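Local coordinates for polysaccharide biosynthesis protein CapD (Bacillus thuringiensis HD-771, PDB 6BWC), which is a short-chain dehydrogenase-family enzyme that binds NADP and UDP-N-acetylglucosamine and probably acts in CMP-pseudaminic acid biosynthesis for flagellin glycosylation, at residues L11-T16 and D80-V85. The protein carries 2 engineered substitutions. Numbering follows the deposited sequence.
Sequences LIIGGT and DYVFHV. With NAP (NADP nicotinamide-adenine-dinucleotide phosphate), chain N.
L11 and I13 share four backbone hydrogen bonds with 80-85, which make strands 9-13 and 81-84 parallel neighbours in the sheet. L11 N donates to Y81 O, and L11 O takes F83 N in a nearly straight bond (2.8 Å, 171° at the hydrogen). The bond from I13 N to F83 O is bent and weak, but V85 N still reaches I13 O at 2.8 Å, carrying the pairing to the point where both chains leave the sheet.

Apolar contacts occupy both faces. On the face of I12 and F83, the ethyl branch of I12 meets the ring obliquely, CG1 4.2 Å from F83 CD2, while L11 O lies at the ring edge. The methyl CG2 of I12, anti to its own backbone N (CG1 at chi1 -49°), touches F83 CB and V85 CG2; I23 of helix 18-29 closes over I12 and F83. On the face of L11, V82, I13 and H84, I13 uses its two branches separately: CD1 packs on V82 CG1 at 3.8 Å, and CG2 lies 4.1 Å from H84 ND1. The other ring nitrogen, H84 NE2, is hydrogen-bonded to T109.

Past the strand ends the contacts are with NADP. A type II turn from I12 to G15 brings T16 to the adenosine ribose, where T16 OG1 and NAP O3B share a hydrogen bond of 2.6 Å; T16 OG1 also bonds to S39. V85 CG1 rests 3.5 Å from NAP C5D, on the nicotinamide side of the diphosphate.

G15 fits the first glycine of a GxGxxG-type pattern, consistent with the nucleotide-binding turn after the first strand of a Rossmann fold. The chemistry implies a buried strand pair whose facing backbone polar groups are spent on pairing, while T16 in the following loop takes the adenosine ribose and V85 lies beside the nicotinamide ribose.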
ATOM      1  N   LEU C  11       0.162   3.800  27.191  1.00 16.80           N
ATOM      2  CA  LEU C  11       1.147   3.636  26.115  1.00 16.26           C
ATOM      3  C   LEU C  11       2.038   4.878  26.067  1.00 16.63           C
ATOM      4  O   LEU C  11       1.517   5.998  25.947  1.00 17.09           O
ATOM      5  CB  LEU C  11       0.447   3.462  24.771  1.00 15.66           C
ATOM      6  CG  LEU C  11       1.294   3.145  23.538  1.00 15.57           C
ATOM      7  CD1 LEU C  11       1.934   1.763  23.572  1.00 15.75           C
ATOM      8  CD2 LEU C  11       0.422   3.243  22.301  1.00 15.78           C
ATOM      9  N   ILE C  12       3.361   4.686  26.189  1.00 16.29           N
ATOM     10  CA  ILE C  12       4.341   5.747  25.923  1.00 15.87           C
ATOM     11  C   ILE C  12       5.042   5.437  24.632  1.00 15.87           C
ATOM     12  O   ILE C  12       6.095   4.783  24.629  1.00 16.17           O
ATOM     13  CB  ILE C  12       5.420   5.902  27.007  1.00 15.67           C
ATOM     14  CG1 ILE C  12       4.804   5.975  28.399  1.00 15.77           C
ATOM     15  CG2 ILE C  12       6.211   7.174  26.746  1.00 15.53           C
ATOM     16  CD1 ILE C  12       5.845   5.953  29.498  1.00 15.91           C
ATOM     17  N   ILE C  13       4.443   5.919  23.544  1.00 16.09           N
ATOM     18  CA  ILE C  13       5.011   5.831  22.186  1.00 15.86           C
ATOM     19  C   ILE C  13       6.307   6.645  22.162  1.00 16.46           C
ATOM     20  O   ILE C  13       6.265   7.880  22.137  1.00 16.54           O
ATOM     21  CB  ILE C  13       3.998   6.335  21.106  1.00 15.56           C
ATOM     22  CG1 ILE C  13       2.770   5.407  21.031  1.00 14.67           C
ATOM     23  CG2 ILE C  13       4.644   6.473  19.717  1.00 15.49           C
ATOM     24  CD1 ILE C  13       1.660   5.904  20.139  1.00 14.34           C
ATOM     25  N   GLY C  14       7.441   5.936  22.189  1.00 17.30           N
ATOM     26  CA  GLY C  14       8.782   6.530  22.312  1.00 17.70           C
ATOM     27  C   GLY C  14       9.290   6.563  23.748  1.00 18.17           C
ATOM     28  O   GLY C  14       9.957   7.521  24.148  1.00 18.48           O
ATOM     29  N   GLY C  15       8.997   5.506  24.510  1.00 18.34           N
ATOM     30  CA  GLY C  15       9.426   5.386  25.905  1.00 18.24           C
ATOM     31  C   GLY C  15      10.871   4.974  26.146  1.00 18.66           C
ATOM     32  O   GLY C  15      11.306   4.929  27.291  1.00 19.22           O
ATOM     33  N   THR C  16      11.621   4.639  25.098  1.00 19.17           N
ATOM     34  CA  THR C  16      13.048   4.322  25.263  1.00 19.68           C
ATOM     35  C   THR C  16      13.923   5.564  25.359  1.00 19.34           C
ATOM     36  O   THR C  16      15.037   5.491  25.868  1.00 20.60           O
ATOM     37  CB  THR C  16      13.603   3.407  24.139  1.00 19.96           C
ATOM     38  OG1 THR C  16      13.270   3.924  22.841  1.00 20.20           O
ATOM     39  CG2 THR C  16      13.068   1.983  24.281  1.00 20.02           C
ATOM     40  N   ASP C  80      -5.876   3.444  27.820  1.00 15.00           N
ATOM     41  CA  ASP C  80      -6.567   4.609  28.292  1.00 14.95           C
ATOM     42  C   ASP C  80      -5.812   5.896  27.986  1.00 14.83           C
ATOM     43  O   ASP C  80      -6.446   6.878  27.608  1.00 15.06           O
ATOM     44  CB  ASP C  80      -6.839   4.476  29.784  1.00 15.31           C
ATOM     45  CG  ASP C  80      -7.842   3.368  30.096  1.00 16.08           C
ATOM     46  OD1 ASP C  80      -8.858   3.222  29.365  1.00 16.09           O
ATOM     47  OD2 ASP C  80      -7.620   2.640  31.092  1.00 16.95           O
ATOM     48  N   TYR C  81      -4.483   5.911  28.115  1.00 14.63           N
ATOM     49  CA  TYR C  81      -3.705   7.169  27.978  1.00 14.07           C
ATOM     50  C   TYR C  81      -2.459   6.987  27.114  1.00 13.32           C
ATOM     51  O   TYR C  81      -1.562   6.229  27.461  1.00 13.56           O
ATOM     52  CB  TYR C  81      -3.324   7.715  29.369  1.00 14.39           C
ATOM     53  CG  TYR C  81      -4.514   7.995  30.271  1.00 14.22           C
ATOM     54  CD1 TYR C  81      -5.294   9.109  30.086  1.00 14.36           C
ATOM     55  CD2 TYR C  81      -4.853   7.124  31.300  1.00 14.43           C
ATOM     56  CE1 TYR C  81      -6.397   9.357  30.892  1.00 14.89           C
ATOM     57  CE2 TYR C  81      -5.947   7.359  32.111  1.00 14.72           C
ATOM     58  CZ  TYR C  81      -6.721   8.472  31.901  1.00 14.96           C
ATOM     59  OH  TYR C  81      -7.811   8.697  32.702  1.00 15.28           O
ATOM     60  N   VAL C  82      -2.423   7.699  25.993  1.00 12.88           N
ATOM     61  CA  VAL C  82      -1.335   7.633  24.998  1.00 12.58           C
ATOM     62  C   VAL C  82      -0.402   8.869  25.117  1.00 12.30           C
ATOM     63  O   VAL C  82      -0.839   9.999  24.981  1.00 11.77           O
ATOM     64  CB  VAL C  82      -1.923   7.528  23.552  1.00 12.32           C
ATOM     65  CG1 VAL C  82      -0.837   7.472  22.493  1.00 12.23           C
ATOM     66  CG2 VAL C  82      -2.791   6.292  23.405  1.00 12.32           C
ATOM     67  N   PHE C  83       0.880   8.638  25.367  1.00 12.36           N
ATOM     68  CA  PHE C  83       1.890   9.686  25.230  1.00 12.59           C
ATOM     69  C   PHE C  83       2.680   9.501  23.917  1.00 12.34           C
ATOM     70  O   PHE C  83       3.520   8.583  23.829  1.00 11.88           O
ATOM     71  CB  PHE C  83       2.886   9.659  26.407  1.00 12.71           C
ATOM     72  CG  PHE C  83       2.290   9.957  27.750  1.00 12.61           C
ATOM     73  CD1 PHE C  83       2.229  11.261  28.223  1.00 12.53           C
ATOM     74  CD2 PHE C  83       1.860   8.915  28.590  1.00 12.81           C
ATOM     75  CE1 PHE C  83       1.723  11.537  29.492  1.00 12.49           C
ATOM     76  CE2 PHE C  83       1.351   9.188  29.859  1.00 12.69           C
ATOM     77  CZ  PHE C  83       1.282  10.503  30.306  1.00 12.56           C
ATOM     78  N   HIS C  84       2.433  10.385  22.937  1.00 12.16           N
ATOM     79  CA  HIS C  84       3.133  10.368  21.633  1.00 12.31           C
ATOM     80  C   HIS C  84       4.434  11.219  21.678  1.00 12.64           C
ATOM     81  O   HIS C  84       4.472  12.404  21.355  1.00 12.27           O
ATOM     82  CB  HIS C  84       2.147  10.745  20.503  1.00 12.44           C
ATOM     83  CG  HIS C  84       2.769  10.963  19.146  1.00 12.40           C
ATOM     84  ND1 HIS C  84       3.922  10.334  18.720  1.00 12.38           N
ATOM     85  CD2 HIS C  84       2.358  11.729  18.105  1.00 12.16           C
ATOM     86  CE1 HIS C  84       4.211  10.729  17.493  1.00 12.35           C
ATOM     87  NE2 HIS C  84       3.274  11.568  17.095  1.00 12.30           N
ATOM     88  N   VAL C  85       5.510  10.541  22.067  1.00 13.41           N
ATOM     89  CA  VAL C  85       6.819  11.131  22.337  1.00 13.91           C
ATOM     90  C   VAL C  85       7.913  10.733  21.286  1.00 14.28           C
ATOM     91  O   VAL C  85       9.015  11.323  21.250  1.00 14.05           O
ATOM     92  CB  VAL C  85       7.239  10.729  23.766  1.00 14.40           C
ATOM     93  CG1 VAL C  85       8.358  11.624  24.290  1.00 14.92           C
ATOM     94  CG2 VAL C  85       6.040  10.818  24.700  1.00 14.45           C
TER
HETATM   95  PA  NAP N 400      14.702  10.766  21.976  1.00 11.89           P
HETATM   96  O1A NAP N 400      15.573  10.521  23.176  1.00 11.76           O
HETATM   97  O2A NAP N 400      15.362  10.655  20.644  1.00 11.61           O
HETATM   98  O5B NAP N 400      13.427   9.814  22.020  1.00 12.48           O
HETATM   99  C5B NAP N 400      12.827   9.374  20.799  1.00 13.55           C
HETATM  100  C4B NAP N 400      11.964   8.146  21.073  1.00 14.05           C
HETATM  101  O4B NAP N 400      11.175   7.763  19.948  1.00 14.10           O
HETATM  102  C3B NAP N 400      12.839   6.955  21.357  1.00 14.55           C
HETATM  103  O3B NAP N 400      12.085   6.166  22.274  1.00 14.51           O
HETATM  104  C2B NAP N 400      12.991   6.310  20.004  1.00 15.21           C
HETATM  105  O2B NAP N 400      13.416   4.976  20.188  1.00 16.97           O
HETATM  106  C1B NAP N 400      11.586   6.492  19.429  1.00 14.74           C
HETATM  107  N9A NAP N 400      11.365   6.517  17.943  1.00 14.66           N
HETATM  108  C8A NAP N 400      12.016   7.206  16.961  1.00 14.92           C
HETATM  109  N7A NAP N 400      11.473   6.975  15.717  1.00 14.59           N
HETATM  110  C5A NAP N 400      10.447   6.127  15.902  1.00 14.59           C
HETATM  111  C6A NAP N 400       9.431   5.442  15.063  1.00 14.46           C
HETATM  112  N6A NAP N 400       9.378   5.610  13.734  1.00 14.61           N
HETATM  113  N1A NAP N 400       8.537   4.638  15.661  1.00 14.28           N
HETATM  114  C2A NAP N 400       8.536   4.423  16.988  1.00 14.38           C
HETATM  115  N3A NAP N 400       9.424   4.997  17.815  1.00 14.44           N
HETATM  116  C4A NAP N 400      10.382   5.840  17.353  1.00 14.58           C
HETATM  117  O3  NAP N 400      13.943  12.189  22.049  1.00 11.95           O
HETATM  118  PN  NAP N 400      13.507  13.022  23.370  1.00 11.96           P
HETATM  119  O1N NAP N 400      13.002  12.108  24.477  1.00 12.34           O
HETATM  120  O2N NAP N 400      14.558  14.052  23.649  1.00 11.96           O
HETATM  121  O5D NAP N 400      12.304  13.892  22.801  1.00 12.19           O
HETATM  122  C5D NAP N 400      11.007  13.348  22.810  1.00 12.66           C
HETATM  123  C4D NAP N 400      10.041  14.292  22.101  1.00 13.08           C
HETATM  124  O4D NAP N 400      10.257  15.611  22.618  1.00 13.12           O
HETATM  125  C3D NAP N 400      10.126  14.398  20.568  1.00 13.12           C
HETATM  126  O3D NAP N 400       8.803  14.305  20.034  1.00 13.01           O
HETATM  127  C2D NAP N 400      10.709  15.764  20.292  1.00 13.32           C
HETATM  128  O2D NAP N 400      10.187  16.357  19.099  1.00 13.21           O
HETATM  129  C1D NAP N 400      10.284  16.548  21.534  1.00 13.49           C
HETATM  130  N1N NAP N 400      11.156  17.676  21.883  1.00 13.68           N
HETATM  131  C2N NAP N 400      12.358  17.409  22.419  1.00 14.03           C
HETATM  132  C3N NAP N 400      13.260  18.390  22.789  1.00 13.84           C
HETATM  133  C7N NAP N 400      14.606  18.087  23.352  1.00 14.26           C
HETATM  134  O7N NAP N 400      15.403  19.019  23.480  1.00 14.63           O
HETATM  135  N7N NAP N 400      14.965  16.845  23.686  1.00 14.44           N
HETATM  136  C4N NAP N 400      12.872  19.814  22.631  1.00 14.01           C
HETATM  137  C5N NAP N 400      11.545  19.992  22.030  1.00 13.95           C
HETATM  138  C6N NAP N 400      10.727  18.925  21.700  1.00 13.68           C
HETATM  139  P2B NAP N 400      14.058   4.120  18.983  1.00 20.64           P
HETATM  140  O1X NAP N 400      14.599   2.948  19.781  1.00 20.66           O
HETATM  141  O2X NAP N 400      12.898   3.691  18.110  1.00 19.86           O
HETATM  142  O3X NAP N 400      15.097   5.028  18.282  1.00 20.55           O